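Local coordinates for CIR protein (Plasmodium chabaudi chabaudi, PDB 6ZYV) that is of unknown function but belongs to the Plasmodium interspersed repeat (PIR) variant antigens, a family associated with the infected red blood cell, at residues A[6-12]-A[164-168]; A[62-67]-A[91-95]; A[70-74]-A[87-91]; A[153-157]-A[195-201]. The protein carries 5 engineered substitutions. All coordinates share one frame. Numbering follows the deposited sequence.

Contact 1: A[6-12]-A[164-168]; sequences DNLKYVC and LCNMY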
loop_
_atom_site.group_PDB
_atom_site.type_symbol
_atom_site.label_atom_id
_atom_site.label_comp_id
_atom_site.label_asym_id
_atom_site.label_seq_id
_atom_site.Cartn_x
_atom_site.Cartn_y
_atom_site.Cartn_z
ATOM N N ASP A 6 12.942 -3.156 6.924
ATOM C CA ASP A 6 12.623 -4.192 5.935
ATOM C C ASP A 6 11.114 -4.511 5.870
ATOM O O ASP A 6 10.739 -5.559 5.354
ATOM C CB ASP A 6 13.442 -5.464 6.234
ATOM C CG ASP A 6 13.563 -6.472 5.097
ATOM O OD1 ASP A 6 13.449 -6.059 3.916
ATOM O OD2 ASP A 6 13.779 -7.685 5.391
ATOM N N ASN A 7 10.255 -3.596 6.368
ATOM C CA ASN A 7 8.803 -3.736 6.424
ATOM C C ASN A 7 8.166 -4.027 5.082
ATOM O O ASN A 7 7.133 -4.702 5.053
ATOM C CB ASN A 7 8.153 -2.501 7.073
ATOM C CG ASN A 7 8.262 -1.216 6.271
ATOM O OD1 ASN A 7 7.583 -1.016 5.252
ATOM N ND2 ASN A 7 9.138 -0.323 6.689
ATOM N N LEU A 8 8.760 -3.524 3.973
ATOM C CA LEU A 8 8.191 -3.756 2.640
ATOM C C LEU A 8 8.161 -5.201 2.240
ATOM O O LEU A 8 7.291 -5.594 1.477
ATOM C CB LEU A 8 8.828 -2.917 1.526
ATOM C CG LEU A 8 8.431 -1.462 1.432
ATOM C CD1 LEU A 8 8.894 -0.873 0.153
ATOM C CD2 LEU A 8 6.935 -1.278 1.466
ATOM N N LYS A 9 9.039 -6.027 2.809
ATOM C CA LYS A 9 9.051 -7.469 2.598
ATOM C C LYS A 9 7.647 -8.059 2.893
ATOM O O LYS A 9 7.109 -8.801 2.077
ATOM C CB LYS A 9 10.109 -8.099 3.525
ATOM C CG LYS A 9 10.187 -9.610 3.478
ATOM C CD LYS A 9 11.255 -10.115 4.446
ATOM C CE LYS A 9 11.432 -11.621 4.394
ATOM N NZ LYS A 9 12.338 -12.109 5.476
ATOM N N TYR A 10 7.010 -7.573 3.966
ATOM C CA TYR A 10 5.694 -8.027 4.393
ATOM C C TYR A 10 4.575 -7.217 3.768
ATOM O O TYR A 10 3.591 -7.806 3.356
ATOM C CB TYR A 10 5.577 -8.020 5.927
ATOM C CG TYR A 10 6.627 -8.878 6.570
ATOM C CD1 TYR A 10 6.646 -10.247 6.364
ATOM C CD2 TYR A 10 7.674 -8.308 7.294
ATOM C CE1 TYR A 10 7.630 -11.044 6.934
ATOM C CE2 TYR A 10 8.693 -9.085 7.822
ATOM C CZ TYR A 10 8.660 -10.456 7.659
ATOM O OH TYR A 10 9.668 -11.214 8.217
ATOM N N VAL A 11 4.718 -5.887 3.670
ATOM C CA VAL A 11 3.706 -5.014 3.063
ATOM C C VAL A 11 3.407 -5.435 1.629
ATOM O O VAL A 11 2.237 -5.590 1.271
ATOM C CB VAL A 11 4.156 -3.543 3.163
ATOM C CG1 VAL A 11 3.271 -2.612 2.335
ATOM C CG2 VAL A 11 4.210 -3.093 4.614
ATOM N N CYS A 12 4.466 -5.695 0.830
ATOM C CA CYS A 12 4.350 -6.121 -0.574
ATOM C C CYS A 12 3.662 -7.477 -0.699
ATOM O O CYS A 12 2.849 -7.701 -1.599
ATOM C CB CYS A 12 5.715 -6.111 -1.263
ATOM S SG CYS A 12 6.432 -4.457 -1.459
ATOM N N LEU A 164 8.756 -1.712 -7.303
ATOM C CA LEU A 164 9.609 -1.878 -6.139
ATOM C C LEU A 164 9.221 -3.179 -5.413
ATOM O O LEU A 164 10.105 -3.953 -5.038
ATOM C CB LEU A 164 9.450 -0.670 -5.209
ATOM C CG LEU A 164 10.228 -0.708 -3.906
ATOM C CD1 LEU A 164 11.751 -0.849 -4.185
ATOM C CD2 LEU A 164 9.950 0.568 -3.104
ATOM N N CYS A 165 7.907 -3.447 -5.264
ATOM C CA CYS A 165 7.390 -4.668 -4.638
ATOM C C CYS A 165 7.807 -5.927 -5.399
ATOM O O CYS A 165 8.067 -6.945 -4.773
ATOM C CB CYS A 165 5.875 -4.596 -4.439
ATOM S SG CYS A 165 5.371 -3.641 -2.986
ATOM N N ASN A 166 7.935 -5.854 -6.730
ATOM C CA ASN A 166 8.386 -7.000 -7.522
ATOM C C ASN A 166 9.828 -7.366 -7.166
ATOM O O ASN A 166 10.145 -8.552 -7.073
ATOM C CB ASN A 166 8.238 -6.746 -9.022
ATOM C CG ASN A 166 6.793 -6.651 -9.461
ATOM O OD1 ASN A 166 5.892 -7.277 -8.882
ATOM N ND2 ASN A 166 6.530 -5.864 -10.504
ATOM N N MET A 167 10.690 -6.355 -6.905
ATOM C CA MET A 167 12.067 -6.629 -6.502
ATOM C C MET A 167 12.099 -7.268 -5.102
ATOM O O MET A 167 12.863 -8.198 -4.875
ATOM C CB MET A 167 12.926 -5.358 -6.569
ATOM C CG MET A 167 13.079 -4.823 -7.976
ATOM S SD MET A 167 14.293 -3.485 -8.024
ATOM C CE MET A 167 13.382 -2.236 -7.171
ATOM N N TYR A 168 11.233 -6.805 -4.183
ATOM C CA TYR A 168 11.124 -7.407 -2.845
ATOM C C TYR A 168 10.699 -8.881 -2.922
ATOM O O TYR A 168 11.197 -9.705 -2.154
ATOM C CB TYR A 168 10.147 -6.629 -1.950
ATOM C CG TYR A 168 10.794 -5.500 -1.177
ATOM C CD1 TYR A 168 10.894 -4.225 -1.722
ATOM C CD2 TYR A 168 11.321 -5.711 0.088
ATOM C CE1 TYR A 168 11.465 -3.178 -1.012
ATOM C CE2 TYR A 168 11.921 -4.677 0.800
ATOM C CZ TYR A 168 11.990 -3.407 0.245
ATOM O OH TYR A 168 12.571 -2.358 0.920
HETATM O O HOH W 1 11.313 -1.730 3.491
#

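Contact 2: A[62-67]-A[91-95]; sequences GFIWLL and AILWL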
loop_
_atom_site.group_PDB
_atom_site.type_symbol
_atom_site.label_atom_id
_atom_site.label_comp_id
_atom_site.label_asym_id
_atom_site.label_seq_id
_atom_site.Cartn_x
_atom_site.Cartn_y
_atom_site.Cartn_z
ATOM N N GLY A 62 -11.156 -6.149 3.023
ATOM C CA GLY A 62 -9.784 -6.292 2.534
ATOM C C GLY A 62 -8.853 -5.226 3.073
ATOM O O GLY A 62 -7.693 -5.498 3.375
ATOM N N PHE A 63 -9.371 -4.012 3.223
ATOM C CA PHE A 63 -8.631 -2.883 3.762
ATOM C C PHE A 63 -8.346 -3.097 5.257
ATOM O O PHE A 63 -7.236 -2.829 5.709
ATOM C CB PHE A 63 -9.416 -1.578 3.538
ATOM C CG PHE A 63 -8.766 -0.355 4.134
ATOM C CD1 PHE A 63 -7.748 0.310 3.464
ATOM C CD2 PHE A 63 -9.163 0.123 5.374
ATOM C CE1 PHE A 63 -7.141 1.429 4.023
ATOM C CE2 PHE A 63 -8.561 1.236 5.928
ATOM C CZ PHE A 63 -7.547 1.877 5.250
ATOM N N ILE A 64 -9.340 -3.565 6.014
ATOM C CA ILE A 64 -9.195 -3.849 7.443
ATOM C C ILE A 64 -8.238 -5.020 7.646
ATOM O O ILE A 64 -7.342 -4.936 8.488
ATOM C CB ILE A 64 -10.562 -4.088 8.096
ATOM C CG1 ILE A 64 -11.377 -2.787 8.055
ATOM C CG2 ILE A 64 -10.429 -4.622 9.521
ATOM C CD1 ILE A 64 -12.829 -3.019 8.310
ATOM N N TRP A 65 -8.336 -6.057 6.801
ATOM C CA TRP A 65 -7.393 -7.166 6.840
ATOM C C TRP A 65 -5.935 -6.657 6.654
ATOM O O TRP A 65 -5.071 -7.048 7.420
ATOM C CB TRP A 65 -7.752 -8.223 5.782
ATOM C CG TRP A 65 -6.854 -9.422 5.809
ATOM C CD1 TRP A 65 -7.005 -10.551 6.562
ATOM C CD2 TRP A 65 -5.655 -9.600 5.051
ATOM N NE1 TRP A 65 -5.967 -11.422 6.319
ATOM C CE2 TRP A 65 -5.109 -10.848 5.413
ATOM C CE3 TRP A 65 -4.977 -8.816 4.117
ATOM C CZ2 TRP A 65 -3.946 -11.347 4.831
ATOM C CZ3 TRP A 65 -3.803 -9.291 3.580
ATOM C CH2 TRP A 65 -3.316 -10.557 3.912
ATOM N N LEU A 66 -5.699 -5.721 5.701
ATOM C CA LEU A 66 -4.399 -5.107 5.456
ATOM C C LEU A 66 -3.871 -4.425 6.672
ATOM O O LEU A 66 -2.735 -4.665 7.026
ATOM C CB LEU A 66 -4.439 -4.045 4.328
ATOM C CG LEU A 66 -4.064 -4.446 2.910
ATOM C CD1 LEU A 66 -3.793 -3.179 2.063
ATOM C CD2 LEU A 66 -2.878 -5.447 2.889
ATOM N N LEU A 67 -4.661 -3.517 7.276
ATOM C CA LEU A 67 -4.266 -2.794 8.476
ATOM C C LEU A 67 -3.950 -3.735 9.616
ATOM O O LEU A 67 -2.985 -3.501 10.330
ATOM C CB LEU A 67 -5.363 -1.814 8.926
ATOM C CG LEU A 67 -5.486 -0.509 8.168
ATOM C CD1 LEU A 67 -6.605 0.351 8.793
ATOM C CD2 LEU A 67 -4.157 0.258 8.181
ATOM N N ALA A 91 -1.761 1.420 3.313
ATOM C CA ALA A 91 -3.117 0.905 3.170
ATOM C C ALA A 91 -3.992 1.885 2.404
ATOM O O ALA A 91 -4.754 1.475 1.539
ATOM C CB ALA A 91 -3.716 0.622 4.550
ATOM N N ILE A 92 -3.859 3.187 2.692
ATOM C CA ILE A 92 -4.637 4.221 2.009
ATOM C C ILE A 92 -4.147 4.449 0.570
ATOM O O ILE A 92 -4.952 4.770 -0.301
ATOM C CB ILE A 92 -4.695 5.496 2.878
ATOM C CG1 ILE A 92 -5.576 5.196 4.123
ATOM C CG2 ILE A 92 -5.224 6.726 2.107
ATOM C CD1 ILE A 92 -5.485 6.199 5.221
ATOM N N LEU A 93 -2.876 4.166 0.289
ATOM C CA LEU A 93 -2.333 4.209 -1.067
ATOM C C LEU A 93 -2.960 3.058 -1.860
ATOM O O LEU A 93 -3.398 3.264 -2.987
ATOM C CB LEU A 93 -0.790 4.072 -1.048
ATOM C CG LEU A 93 -0.114 4.014 -2.418
ATOM C CD1 LEU A 93 -0.384 5.319 -3.212
ATOM C CD2 LEU A 93 1.413 3.719 -2.274
ATOM N N TRP A 94 -3.051 1.851 -1.254
ATOM C CA TRP A 94 -3.672 0.697 -1.897
ATOM C C TRP A 94 -5.152 0.990 -2.140
ATOM O O TRP A 94 -5.666 0.703 -3.222
ATOM C CB TRP A 94 -3.509 -0.571 -1.033
ATOM C CG TRP A 94 -4.279 -1.756 -1.551
ATOM C CD1 TRP A 94 -3.922 -2.584 -2.582
ATOM C CD2 TRP A 94 -5.582 -2.201 -1.105
ATOM N NE1 TRP A 94 -4.891 -3.546 -2.759
ATOM C CE2 TRP A 94 -5.916 -3.335 -1.859
ATOM C CE3 TRP A 94 -6.470 -1.787 -0.091
ATOM C CZ2 TRP A 94 -7.121 -4.047 -1.646
ATOM C CZ3 TRP A 94 -7.665 -2.469 0.090
ATOM C CH2 TRP A 94 -7.984 -3.582 -0.685
ATOM N N LEU A 95 -5.834 1.579 -1.143
ATOM C CA LEU A 95 -7.237 1.919 -1.241
ATOM C C LEU A 95 -7.484 2.905 -2.389
ATOM O O LEU A 95 -8.445 2.729 -3.140
ATOM C CB LEU A 95 -7.749 2.449 0.105
ATOM C CG LEU A 95 -9.256 2.730 0.175
ATOM C CD1 LEU A 95 -10.075 1.496 -0.180
ATOM C CD2 LEU A 95 -9.640 3.293 1.552
#

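Contact 3: A[70-74]-A[87-91]; sequences FEHIC and YAGYA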
loop_
_atom_site.group_PDB
_atom_site.type_symbol
_atom_site.label_atom_id
_atom_site.label_comp_id
_atom_site.label_asym_id
_atom_site.label_seq_id
_atom_site.Cartn_x
_atom_site.Cartn_y
_atom_site.Cartn_z
ATOM N N PHE A 70 -0.548 -5.357 8.747
ATOM C CA PHE A 70 0.551 -4.405 8.856
ATOM C C PHE A 70 0.908 -4.174 10.327
ATOM O O PHE A 70 2.086 -4.073 10.655
ATOM C CB PHE A 70 0.211 -3.048 8.196
ATOM C CG PHE A 70 0.075 -3.030 6.688
ATOM C CD1 PHE A 70 0.453 -4.125 5.926
ATOM C CD2 PHE A 70 -0.473 -1.930 6.038
ATOM C CE1 PHE A 70 0.297 -4.113 4.548
ATOM C CE2 PHE A 70 -0.587 -1.902 4.653
ATOM C CZ PHE A 70 -0.207 -2.987 3.915
ATOM N N GLU A 71 -0.096 -4.071 11.215
ATOM C CA GLU A 71 0.165 -3.878 12.646
ATOM C C GLU A 71 0.978 -5.087 13.220
ATOM O O GLU A 71 1.785 -4.903 14.126
ATOM C CB GLU A 71 -1.164 -3.700 13.402
ATOM C CG GLU A 71 -1.014 -3.452 14.893
ATOM C CD GLU A 71 -2.289 -3.519 15.723
ATOM O OE1 GLU A 71 -3.230 -4.256 15.348
ATOM O OE2 GLU A 71 -2.334 -2.842 16.772
ATOM N N HIS A 72 0.814 -6.294 12.655
ATOM C CA HIS A 72 1.571 -7.473 13.104
ATOM C C HIS A 72 3.075 -7.330 12.878
ATOM O O HIS A 72 3.844 -8.057 13.503
ATOM C CB HIS A 72 1.118 -8.738 12.373
ATOM C CG HIS A 72 -0.290 -9.135 12.635
ATOM N ND1 HIS A 72 -0.867 -8.971 13.879
ATOM C CD2 HIS A 72 -1.179 -9.739 11.811
ATOM C CE1 HIS A 72 -2.086 -9.472 13.771
ATOM N NE2 HIS A 72 -2.321 -9.925 12.538
ATOM N N ILE A 73 3.493 -6.437 11.949
ATOM C CA ILE A 73 4.900 -6.176 11.680
ATOM C C ILE A 73 5.556 -5.518 12.908
ATOM O O ILE A 73 6.722 -5.788 13.201
ATOM C CB ILE A 73 5.093 -5.348 10.379
ATOM C CG1 ILE A 73 4.333 -5.989 9.188
ATOM C CG2 ILE A 73 6.593 -5.216 10.048
ATOM C CD1 ILE A 73 4.309 -5.099 7.890
ATOM N N CYS A 74 4.807 -4.721 13.664
ATOM C CA CYS A 74 5.292 -4.106 14.890
ATOM C C CYS A 74 5.510 -5.175 15.961
ATOM O O CYS A 74 4.787 -6.194 15.984
ATOM C CB CYS A 74 4.305 -3.047 15.375
ATOM S SG CYS A 74 3.893 -1.795 14.133
ATOM N N TYR A 87 2.030 2.718 8.083
ATOM C CA TYR A 87 1.115 1.660 7.691
ATOM C C TYR A 87 -0.202 2.190 7.210
ATOM O O TYR A 87 -0.753 1.640 6.252
ATOM C CB TYR A 87 0.950 0.608 8.811
ATOM C CG TYR A 87 2.259 -0.117 9.040
ATOM C CD1 TYR A 87 3.033 -0.542 7.968
ATOM C CD2 TYR A 87 2.757 -0.317 10.321
ATOM C CE1 TYR A 87 4.280 -1.124 8.164
ATOM C CE2 TYR A 87 4.003 -0.904 10.528
ATOM C CZ TYR A 87 4.756 -1.311 9.445
ATOM O OH TYR A 87 5.965 -1.921 9.628
ATOM N N ALA A 88 -0.698 3.278 7.816
ATOM C CA ALA A 88 -1.940 3.899 7.331
ATOM C C ALA A 88 -1.725 4.432 5.901
ATOM O O ALA A 88 -2.585 4.273 5.044
ATOM C CB ALA A 88 -2.364 5.033 8.248
ATOM N N GLY A 89 -0.548 4.981 5.645
ATOM C CA GLY A 89 -0.189 5.484 4.337
ATOM C C GLY A 89 -0.139 4.415 3.272
ATOM O O GLY A 89 -0.612 4.666 2.164
ATOM N N TYR A 90 0.420 3.213 3.584
ATOM C CA TYR A 90 0.472 2.104 2.617
ATOM C C TYR A 90 -0.913 1.599 2.293
ATOM O O TYR A 90 -1.202 1.369 1.123
ATOM C CB TYR A 90 1.293 0.916 3.140
ATOM C CG TYR A 90 2.765 1.177 3.274
ATOM C CD1 TYR A 90 3.478 1.768 2.248
ATOM C CD2 TYR A 90 3.466 0.744 4.392
ATOM C CE1 TYR A 90 4.839 1.986 2.360
ATOM C CE2 TYR A 90 4.818 0.967 4.522
ATOM C CZ TYR A 90 5.502 1.592 3.506
ATOM O OH TYR A 90 6.849 1.717 3.689
ATOM N N ALA A 91 -1.761 1.420 3.313
ATOM C CA ALA A 91 -3.117 0.905 3.170
ATOM C C ALA A 91 -3.992 1.885 2.404
ATOM O O ALA A 91 -4.754 1.475 1.539
ATOM C CB ALA A 91 -3.716 0.622 4.550
#

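Contact 4: A[153-157]-A[195-201]; sequences IIPKF and FLNDNNV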
loop_
_atom_site.group_PDB
_atom_site.type_symbol
_atom_site.label_atom_id
_atom_site.label_comp_id
_atom_site.label_asym_id
_atom_site.label_seq_id
_atom_site.Cartn_x
_atom_site.Cartn_y
_atom_site.Cartn_z
ATOM N N ILE A 153 -1.133 12.093 -10.006
ATOM C CA ILE A 153 -0.008 11.179 -10.125
ATOM C C ILE A 153 -0.165 9.884 -9.332
ATOM O O ILE A 153 0.607 8.963 -9.574
ATOM C CB ILE A 153 1.372 11.834 -9.812
ATOM C CG1 ILE A 153 1.367 12.694 -8.550
ATOM C CG2 ILE A 153 1.877 12.689 -10.959
ATOM C CD1 ILE A 153 1.999 12.092 -7.421
ATOM N N ILE A 154 -1.097 9.802 -8.375
ATOM C CA ILE A 154 -1.217 8.600 -7.530
ATOM C C ILE A 154 -1.296 7.262 -8.341
ATOM O O ILE A 154 -0.515 6.366 -8.010
ATOM C CB ILE A 154 -2.337 8.725 -6.457
ATOM C CG1 ILE A 154 -1.894 9.708 -5.346
ATOM C CG2 ILE A 154 -2.697 7.361 -5.838
ATOM C CD1 ILE A 154 -0.562 9.323 -4.637
ATOM N N PRO A 155 -2.136 7.084 -9.393
ATOM C CA PRO A 155 -2.124 5.798 -10.134
ATOM C C PRO A 155 -0.763 5.419 -10.738
ATOM O O PRO A 155 -0.357 4.278 -10.624
ATOM C CB PRO A 155 -3.191 6.001 -11.211
ATOM C CG PRO A 155 -4.096 7.028 -10.652
ATOM C CD PRO A 155 -3.179 7.983 -9.930
ATOM N N LYS A 156 -0.044 6.373 -11.328
ATOM C CA LYS A 156 1.288 6.127 -11.895
ATOM C C LYS A 156 2.341 5.932 -10.795
ATOM O O LYS A 156 3.247 5.120 -10.949
ATOM C CB LYS A 156 1.693 7.254 -12.863
ATOM C CG LYS A 156 0.848 7.239 -14.120
ATOM C CD LYS A 156 1.069 8.468 -15.030
ATOM C CE LYS A 156 -0.044 8.620 -16.060
ATOM N NZ LYS A 156 0.160 9.779 -16.994
ATOM N N PHE A 157 2.199 6.631 -9.669
ATOM C CA PHE A 157 3.107 6.482 -8.535
ATOM C C PHE A 157 2.981 5.061 -7.968
ATOM O O PHE A 157 3.986 4.436 -7.603
ATOM C CB PHE A 157 2.786 7.560 -7.467
ATOM C CG PHE A 157 3.588 7.482 -6.198
ATOM C CD1 PHE A 157 4.788 8.166 -6.066
ATOM C CD2 PHE A 157 3.154 6.717 -5.135
ATOM C CE1 PHE A 157 5.518 8.102 -4.882
ATOM C CE2 PHE A 157 3.893 6.647 -3.958
ATOM C CZ PHE A 157 5.076 7.325 -3.847
ATOM N N PHE A 195 9.023 8.516 -14.731
ATOM C CA PHE A 195 7.792 8.918 -14.052
ATOM C C PHE A 195 7.862 10.430 -13.659
ATOM O O PHE A 195 6.887 11.153 -13.831
ATOM C CB PHE A 195 7.539 8.012 -12.829
ATOM C CG PHE A 195 6.610 8.583 -11.783
ATOM C CD1 PHE A 195 5.234 8.559 -11.966
ATOM C CD2 PHE A 195 7.116 9.183 -10.643
ATOM C CE1 PHE A 195 4.394 9.131 -11.032
ATOM C CE2 PHE A 195 6.276 9.763 -9.709
ATOM C CZ PHE A 195 4.924 9.731 -9.902
ATOM N N LEU A 196 9.007 10.885 -13.134
ATOM C CA LEU A 196 9.192 12.277 -12.732
ATOM C C LEU A 196 9.128 13.202 -13.942
ATOM O O LEU A 196 8.478 14.251 -13.884
ATOM C CB LEU A 196 10.528 12.465 -11.988
ATOM C CG LEU A 196 10.691 11.700 -10.665
ATOM C CD1 LEU A 196 12.102 11.902 -10.061
ATOM C CD2 LEU A 196 9.613 12.102 -9.671
ATOM N N ASN A 197 9.800 12.800 -15.042
ATOM C CA ASN A 197 9.870 13.548 -16.299
ATOM C C ASN A 197 8.531 13.585 -17.018
ATOM O O ASN A 197 8.078 14.658 -17.350
ATOM C CB ASN A 197 10.967 12.991 -17.221
ATOM C CG ASN A 197 12.359 13.083 -16.655
ATOM O OD1 ASN A 197 12.567 13.617 -15.568
ATOM N ND2 ASN A 197 13.358 12.563 -17.358
ATOM N N ASP A 198 7.887 12.448 -17.243
ATOM C CA ASP A 198 6.619 12.385 -17.953
ATOM C C ASP A 198 5.505 13.134 -17.244
ATOM O O ASP A 198 4.641 13.708 -17.899
ATOM C CB ASP A 198 6.166 10.929 -18.148
ATOM C CG ASP A 198 6.975 10.101 -19.125
ATOM O OD1 ASP A 198 7.896 10.668 -19.779
ATOM O OD2 ASP A 198 6.699 8.887 -19.232
ATOM N N ASN A 199 5.503 13.108 -15.919
ATOM C CA ASN A 199 4.449 13.761 -15.158
ATOM C C ASN A 199 4.812 15.138 -14.631
ATOM O O ASN A 199 4.047 15.681 -13.855
ATOM C CB ASN A 199 3.992 12.854 -14.041
ATOM C CG ASN A 199 3.403 11.572 -14.591
ATOM O OD1 ASN A 199 2.257 11.533 -15.026
ATOM N ND2 ASN A 199 4.182 10.506 -14.621
ATOM N N ASN A 200 5.968 15.702 -15.023
ATOM C CA ASN A 200 6.417 17.033 -14.586
ATOM C C ASN A 200 6.392 17.144 -13.049
ATOM O O ASN A 200 5.850 18.106 -12.499
ATOM C CB ASN A 200 5.551 18.129 -15.212
ATOM C CG ASN A 200 6.261 19.461 -15.298
ATOM O OD1 ASN A 200 7.488 19.534 -15.371
ATOM N ND2 ASN A 200 5.506 20.531 -15.274
ATOM N N VAL A 201 6.905 16.125 -12.370
ATOM C CA VAL A 201 6.886 16.104 -10.926
ATOM C C VAL A 201 7.950 17.018 -10.358
ATOM O O VAL A 201 9.128 16.953 -10.741
ATOM C CB VAL A 201 6.980 14.668 -10.364
ATOM C CG1 VAL A 201 7.036 14.682 -8.836
ATOM C CG2 VAL A 201 5.831 13.791 -10.885
#

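Contact 1: A[6-12]-A[164-168]
Asp6 starts the contact just ahead of helix 8-20: its OD1 lies 3.7 Å from Tyr168 CE2, near the plane of that ring, while the same oxygen takes a hydrogen bond from Asn221 ND2. Leu8 points at the second helix and meets two of its side chains. Its CB sits over the Tyr168 ring face in a CH-pi contact, 3.6 Å from the centroid, and its CD1 touches Leu164 CD2 at 3.7 Å. Leu8 N also donates to a water (3.2 Å) that in turn donates to Tyr168 OH (2.9 Å), a hydroxyl also hydrogen-bonded to Gly218 O. This is a disulfide-linked helix crossing: the axes of 8-12 and 164-168 pass 9.2 Å apart at 110°, tying the N-terminal helix to helix 154-174 of this all-alpha ectodomain. Lys9 N lies 3.6 Å from Tyr168 CD2, while its extended side chain leads away. At Cys12 the link becomes covalent: SG bonds Cys165 SG at 2.0 Å with chi3 of -69°, and lies obliquely 5.1 Å from the Tyr168 ring centroid.

Contact 2: A[62-67]-A[91-95]
Two helical segments run nearly antiparallel here, with 157° between their N-to-C directions and axes 10.3 Å apart at closest approach. Their CA atoms come nearest at Leu66 and Ala91, 6.6 Å apart, and no hydrogen bond crosses between the segments, so side-chain fit does the joining. Phe63 is the central piece. With chi1 at t, its ring reaches across to settle as a knob into the hole formed by Ala91, Ile92, Trp94 and Leu95. Phe63 CE1 meets Ala91 CB at 3.6 Å and the carbonyl Ala91 O at 3.4 Å, the latter near the ring plane, while Leu95 CD2 lies over a ring face, 4.3 Å from the centroid, as a CH-pi contact. The knob belongs to an antiparallel helical hairpin, helices 55-71 and 81-101, deep in the helical ectodomain; Tyr114 of helix 110-118 also meets the Phe63 ring. The small Ala91 leaves room for Leu67 as well, whose CD2 touches Ala91 CB at 3.7 Å. Trp94 covers the neighbouring part of the interface: its CE3 lies 3.7 Å from Leu66 CD1, its CZ3 is 4.0 Å from Phe63 CB, and its CH2 approaches the backbone at Gly62 C, 4.2 Å away. The indole's polar NE1 points its hydrogen bond to Asp19 OD1, and Ile15 and Ile18 of helix 8-20 pack on the same side chain.

Contact 3: A[70-74]-A[87-91]
This contact lies at the turn end of a helical hairpin: helix 55-71 finishes, the chain goes through a type I beta turn from Glu71 to Cys74, and helix 81-101 brings Tyr87 back against it. Tyr87 makes the largest contribution. Phe70 CB packs on Tyr87 CG at 3.7 Å, and the two rings meet obliquely, centroids 5.8 Å apart and planes at 42°. The Phe70 ring continues along the second helix, its CE2 touching Tyr90 CB at 3.7 Å and Ala91 CB at 4.0 Å, while its CD2 comes within 3.6 Å of the carbonyl Tyr87 O near the ring plane. That oxygen already accepts the helical bond from Ala91 N, 3.1 Å away. Beyond the helix, Cys74 closes a short disulfide loop with Cys79, so the connection between the two arms of the hairpin is itself cross-linked. The same Cys74 sulfur reaches Tyr87 CE2 at 3.7 Å, a sulfur-aromatic contact at the ring edge with the SG 5.0 Å from the centroid. Ile73 approaches the far end of the tyrosine: its CG2 is 3.4 Å from Tyr87 OH and its CD1 4.0 Å from Tyr87 CE1. Val11 of helix 8-20 packs against both Phe70 and Ile73, bringing the N-terminal helix onto this end of the hairpin.

Contact 4: A[153-157]-A[195-201]
Phe195 makes the apolar centre, its ring directed at the first turn of helix 154-174. Its CZ lies 3.9 Å from Phe157 CB and 4.1 Å from Ile153 CB, and its CE1 approaches the backbone at Phe157 N, 3.6 Å away. Ile153, just before that helix, spreads the contact: its CG2 touches Asn199 CB at 3.7 Å and Val201 CG2 at 4.1 Å. Tyr208 of helix 206-211 also packs on Phe195. Helix 181-198 ends here in a Schellman motif, with Val201 N bonded to Leu196 O (2.9 Å), a weak Asn200 N to Asn197 O bond (3.3 Å), and Asn200 at positive phi. Asn199 ND2 turns back to donate to Phe195 O at 2.9 Å. Toward solvent, Lys156 lays its CB 3.8 Å from Phe195 CE1, its CD 3.3 Å from Asn199 OD1, and gives that oxygen a weak hydrogen bond from NZ at 3.4 Å. With its one polar link weak and at an exposed lysine, the contact is mainly van der Waals packing around buried Phe195.

In the fold
Contacts 2 and 3 are successive levels of one hairpin, helices 55-71 and 81-101; their centres lie 9 Å apart and they share Ala91. Both are nested in the long loop closed by contact 1, whose disulfide joins helix 8-20 to helix 154-174. Contact 1 touches contact 3 directly, notably through a probable hydrogen bond between Asn7 OD1 and Tyr90 OH (3.2 Å). Contact 4, about 21 Å from contact 1 between centres, pairs the start of helix 154-174 with the end of helix 181-198; it follows contacts 2 and 3 along the chain and interleaves with contact 1. Through Leu93 on Ile154 and Phe157, helix 81-101 packs the hairpin on helix 154-174 within one all-alpha ectodomain.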